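Local coordinates for autoinducer 2-binding protein LsrB (Clostridium saccharobutylicum DSM 13864, PDB 6DSP), which binds the quorum-sensing signal autoinducer-2 as a cyclic tetrahydroxytetrahydrofuran, acting as an LsrB-type receptor of the periplasmic binding protein class, at residues Q198-S212 / D224-K238. Numbering follows the deposited sequence.
Sequences QDAEQAISVGESILS and DSTALPGQAQAAQNK. With PAV ((2R,4S)-2-methyl-2,3,3,4-tetrahydroxytetrahydrofuran), chain C.
Gly207 and Gln231 meet where helices 200-212 and 227-237 cross at -53°, their axes 7.3 Å apart at closest approach. From CB, which starts away from the other helix, the Gln231 chain turns back through a bend at chi2 (64°) and lays its amide against Gly207. Gln231 CD lies 3.6 Å from Gly207 CA; Gln231 OE1 touches Ile210 CD1 and accepts a hydrogen bond from His159 of strand 155-160; Gln231 NE2 donates to Gly207 O (3.1 Å), which lies near the amide plane, whereas the donor sits above the carbonyl plane. Leu211 N reaches the same oxygen from the opposite face. Beside this, Ala234 CB drops as a knob among Ile204, Gly207, Glu208 and Leu211, and Ile204 returns the fit among Gly230, Gln233, Ala234 and Asn237. Glycines allow the close approach: Ile204 CA points its hydrogen at Gly230 O (3.6 Å). Farther along, Asn237 ND2 donates to Glu208 OE2 (2.9 Å), on the anti side of the carboxylate and 32° out of its plane. Toward the ligand, one water joins Gln198 NE2, Asp224 OD1, Ser225 OG and Thr226 OG1, and Ser225 N donates to O5 of PAV (2.9 Å). Neighbouring helices of an alpha/beta lobe thus pack knobs-into-holes, with Asp224 and Ser225 in the cleft pocket of a periplasmic binding protein.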
# COMPACT_ATOMS: atom_id res chain seq x y z
N GLN A 198 -11.46 -3.51 -1.26
CA GLN A 198 -11.34 -2.06 -1.16
C GLN A 198 -12.67 -1.35 -1.23
O GLN A 198 -12.73 -0.16 -1.59
CB GLN A 198 -10.32 -1.49 -2.16
CG GLN A 198 -8.97 -2.14 -1.96
CD GLN A 198 -7.92 -1.69 -2.93
OE1 GLN A 198 -7.74 -2.30 -3.98
NE2 GLN A 198 -7.27 -0.59 -2.61
N ASP A 199 -13.75 -2.04 -0.89
CA ASP A 199 -15.07 -1.44 -0.85
C ASP A 199 -15.36 -1.07 0.61
O ASP A 199 -15.38 -1.95 1.47
CB ASP A 199 -16.08 -2.45 -1.39
CG ASP A 199 -17.45 -1.86 -1.45
OD1 ASP A 199 -18.08 -1.67 -0.41
OD2 ASP A 199 -17.83 -1.45 -2.55
N ALA A 200 -15.57 0.22 0.88
CA ALA A 200 -15.66 0.68 2.25
C ALA A 200 -16.80 0.00 3.01
O ALA A 200 -16.62 -0.42 4.16
CB ALA A 200 -15.78 2.21 2.27
N GLU A 201 -17.98 -0.12 2.40
CA GLU A 201 -19.08 -0.76 3.09
C GLU A 201 -18.83 -2.26 3.27
O GLU A 201 -19.14 -2.83 4.33
CB GLU A 201 -20.41 -0.50 2.37
CG GLU A 201 -20.85 0.99 2.28
CD GLU A 201 -21.28 1.59 3.61
OE1 GLU A 201 -22.41 2.10 3.73
OE2 GLU A 201 -20.49 1.58 4.56
N GLN A 202 -18.21 -2.91 2.28
CA GLN A 202 -17.92 -4.33 2.44
C GLN A 202 -16.86 -4.58 3.50
O GLN A 202 -16.88 -5.63 4.16
CB GLN A 202 -17.50 -4.96 1.09
CG GLN A 202 -17.43 -6.47 1.30
CD GLN A 202 -17.26 -7.32 0.10
OE1 GLN A 202 -16.55 -6.95 -0.83
NE2 GLN A 202 -17.89 -8.52 0.13
N ALA A 203 -15.92 -3.66 3.68
CA ALA A 203 -14.91 -3.87 4.71
C ALA A 203 -15.53 -3.88 6.10
O ALA A 203 -15.06 -4.61 6.97
CB ALA A 203 -13.87 -2.77 4.61
N ILE A 204 -16.58 -3.09 6.31
CA ILE A 204 -17.31 -3.16 7.57
C ILE A 204 -17.99 -4.50 7.71
O ILE A 204 -17.93 -5.14 8.77
CB ILE A 204 -18.34 -2.02 7.69
CG1 ILE A 204 -17.64 -0.67 7.54
CG2 ILE A 204 -19.13 -2.13 8.99
CD1 ILE A 204 -18.62 0.50 7.34
N SER A 205 -18.69 -4.94 6.66
CA SER A 205 -19.44 -6.19 6.73
C SER A 205 -18.51 -7.39 6.93
O SER A 205 -18.77 -8.27 7.75
CB SER A 205 -20.23 -6.36 5.43
OG SER A 205 -21.01 -7.54 5.54
N VAL A 206 -17.42 -7.44 6.17
CA VAL A 206 -16.41 -8.48 6.38
C VAL A 206 -15.80 -8.38 7.78
O VAL A 206 -15.61 -9.41 8.45
CB VAL A 206 -15.34 -8.41 5.27
CG1 VAL A 206 -14.14 -9.31 5.60
CG2 VAL A 206 -15.95 -8.82 3.96
N GLY A 207 -15.50 -7.17 8.26
CA GLY A 207 -14.99 -7.03 9.62
C GLY A 207 -15.94 -7.62 10.64
O GLY A 207 -15.51 -8.26 11.61
N GLU A 208 -17.25 -7.43 10.43
CA GLU A 208 -18.25 -8.01 11.32
C GLU A 208 -18.28 -9.53 11.21
O GLU A 208 -18.41 -10.24 12.22
CB GLU A 208 -19.63 -7.43 11.00
CG GLU A 208 -19.70 -5.97 11.35
CD GLU A 208 -20.94 -5.27 10.87
OE1 GLU A 208 -21.52 -5.68 9.83
OE2 GLU A 208 -21.30 -4.28 11.52
N SER A 209 -18.13 -10.05 9.99
CA SER A 209 -18.07 -11.50 9.78
C SER A 209 -16.90 -12.12 10.54
O SER A 209 -17.04 -13.21 11.12
CB SER A 209 -17.93 -11.81 8.28
OG SER A 209 -19.08 -11.46 7.51
N ILE A 210 -15.73 -11.49 10.51
CA ILE A 210 -14.60 -12.04 11.25
C ILE A 210 -14.90 -12.11 12.73
O ILE A 210 -14.65 -13.13 13.38
CB ILE A 210 -13.34 -11.20 11.00
CG1 ILE A 210 -12.98 -11.18 9.51
CG2 ILE A 210 -12.18 -11.70 11.88
CD1 ILE A 210 -11.79 -10.26 9.22
N LEU A 211 -15.46 -11.03 13.30
CA LEU A 211 -15.72 -11.00 14.73
C LEU A 211 -16.85 -11.93 15.12
O LEU A 211 -16.87 -12.43 16.26
CB LEU A 211 -16.00 -9.56 15.15
CG LEU A 211 -14.80 -8.61 15.08
CD1 LEU A 211 -15.23 -7.14 15.20
CD2 LEU A 211 -13.78 -8.98 16.17
N SER A 212 -17.80 -12.20 14.22
CA SER A 212 -18.89 -13.13 14.50
C SER A 212 -18.42 -14.59 14.43
O SER A 212 -18.81 -15.43 15.25
CB SER A 212 -20.04 -12.90 13.52
OG SER A 212 -20.55 -11.58 13.62
N ASP A 224 -4.46 -3.05 4.57
CA ASP A 224 -5.15 -2.39 3.48
C ASP A 224 -5.89 -1.19 4.05
O ASP A 224 -6.51 -1.27 5.12
CB ASP A 224 -6.13 -3.35 2.81
CG ASP A 224 -7.04 -2.62 1.82
OD1 ASP A 224 -6.54 -2.25 0.74
OD2 ASP A 224 -8.22 -2.38 2.17
N SER A 225 -5.86 -0.07 3.32
CA SER A 225 -6.38 1.21 3.77
C SER A 225 -7.91 1.26 3.88
O SER A 225 -8.44 2.22 4.45
CB SER A 225 -5.89 2.36 2.92
OG SER A 225 -6.44 2.29 1.63
N THR A 226 -8.62 0.28 3.31
CA THR A 226 -10.06 0.14 3.47
C THR A 226 -10.38 -0.88 4.55
O THR A 226 -11.25 -0.65 5.41
CB THR A 226 -10.72 -0.31 2.14
OG1 THR A 226 -10.29 0.53 1.07
CG2 THR A 226 -12.21 -0.18 2.23
N ALA A 227 -9.68 -2.02 4.54
CA ALA A 227 -9.93 -3.03 5.57
C ALA A 227 -9.70 -2.49 6.97
O ALA A 227 -10.44 -2.85 7.89
CB ALA A 227 -9.02 -4.22 5.35
N LEU A 228 -8.67 -1.66 7.18
CA LEU A 228 -8.38 -1.19 8.54
C LEU A 228 -9.50 -0.34 9.12
O LEU A 228 -10.01 -0.67 10.20
CB LEU A 228 -7.01 -0.51 8.58
CG LEU A 228 -6.69 0.06 9.98
CD1 LEU A 228 -6.73 -1.03 11.09
CD2 LEU A 228 -5.34 0.75 9.99
N PRO A 229 -9.95 0.75 8.47
CA PRO A 229 -11.08 1.49 9.05
C PRO A 229 -12.36 0.69 9.05
O PRO A 229 -13.17 0.83 9.98
CB PRO A 229 -11.18 2.76 8.18
CG PRO A 229 -10.46 2.38 6.87
CD PRO A 229 -9.34 1.44 7.31
N GLY A 230 -12.57 -0.20 8.08
CA GLY A 230 -13.77 -1.02 8.12
C GLY A 230 -13.76 -1.97 9.30
O GLY A 230 -14.79 -2.19 9.94
N GLN A 231 -12.59 -2.55 9.60
CA GLN A 231 -12.50 -3.46 10.74
C GLN A 231 -12.68 -2.72 12.05
O GLN A 231 -13.31 -3.23 12.98
CB GLN A 231 -11.13 -4.13 10.72
CG GLN A 231 -11.02 -5.27 11.76
CD GLN A 231 -11.98 -6.38 11.41
OE1 GLN A 231 -11.79 -7.07 10.40
NE2 GLN A 231 -13.00 -6.60 12.27
N ALA A 232 -12.13 -1.50 12.15
CA ALA A 232 -12.35 -0.70 13.34
C ALA A 232 -13.84 -0.38 13.50
O ALA A 232 -14.41 -0.50 14.60
CB ALA A 232 -11.53 0.57 13.30
N GLN A 233 -14.50 -0.01 12.40
CA GLN A 233 -15.93 0.27 12.48
C GLN A 233 -16.71 -0.98 12.90
O GLN A 233 -17.64 -0.92 13.72
CB GLN A 233 -16.42 0.76 11.12
CG GLN A 233 -17.89 1.12 11.15
CD GLN A 233 -18.18 2.35 11.99
OE1 GLN A 233 -17.43 3.35 11.91
NE2 GLN A 233 -19.24 2.31 12.78
N ALA A 234 -16.31 -2.15 12.38
CA ALA A 234 -16.97 -3.39 12.77
C ALA A 234 -16.83 -3.64 14.26
O ALA A 234 -17.79 -4.06 14.93
CB ALA A 234 -16.39 -4.56 11.99
N ALA A 235 -15.64 -3.40 14.81
CA ALA A 235 -15.42 -3.59 16.23
C ALA A 235 -16.29 -2.64 17.02
O ALA A 235 -16.94 -3.03 17.99
CB ALA A 235 -13.94 -3.38 16.53
N GLN A 236 -16.32 -1.37 16.61
CA GLN A 236 -17.17 -0.40 17.30
C GLN A 236 -18.65 -0.80 17.21
O GLN A 236 -19.39 -0.71 18.21
CB GLN A 236 -16.91 0.97 16.70
CG GLN A 236 -17.58 2.06 17.46
CD GLN A 236 -17.33 3.37 16.79
OE1 GLN A 236 -16.25 3.91 16.89
NE2 GLN A 236 -18.30 3.85 16.02
N ASN A 237 -19.09 -1.28 16.05
CA ASN A 237 -20.47 -1.77 15.89
C ASN A 237 -20.79 -2.90 16.86
O ASN A 237 -21.95 -3.04 17.28
CB ASN A 237 -20.71 -2.25 14.45
CG ASN A 237 -20.75 -1.12 13.46
OD1 ASN A 237 -20.76 0.05 13.81
ND2 ASN A 237 -20.78 -1.48 12.18
N LYS A 238 -19.80 -3.73 17.20
CA LYS A 238 -20.00 -4.82 18.15
C LYS A 238 -19.73 -4.39 19.59
O LYS A 238 -19.81 -5.23 20.50
CB LYS A 238 -19.09 -5.99 17.78
CG LYS A 238 -19.50 -7.28 18.47
CD LYS A 238 -18.78 -8.49 17.93
CE LYS A 238 -18.84 -9.69 18.88
NZ LYS A 238 -18.41 -10.99 18.25
O2 PAV C . -2.08 -0.86 2.54
C2 PAV C . -2.34 0.12 1.52
C1 PAV C . -2.24 1.57 2.05
O5 PAV C . -3.84 -0.03 1.23
C5 PAV C . -4.05 0.42 -0.03
C4 PAV C . -2.67 0.66 -0.68
O4 PAV C . -2.65 0.14 -2.01
C3 PAV C . -1.74 -0.05 0.30
O3 PAV C . -0.47 0.55 0.29
O13 PAV C . -1.66 -1.42 -0.01
O HOH W 1 -7.63 0.23 0.16
O HOH W 2 -10.33 -4.14 1.28
O HOH W 3 -12.11 2.43 -0.25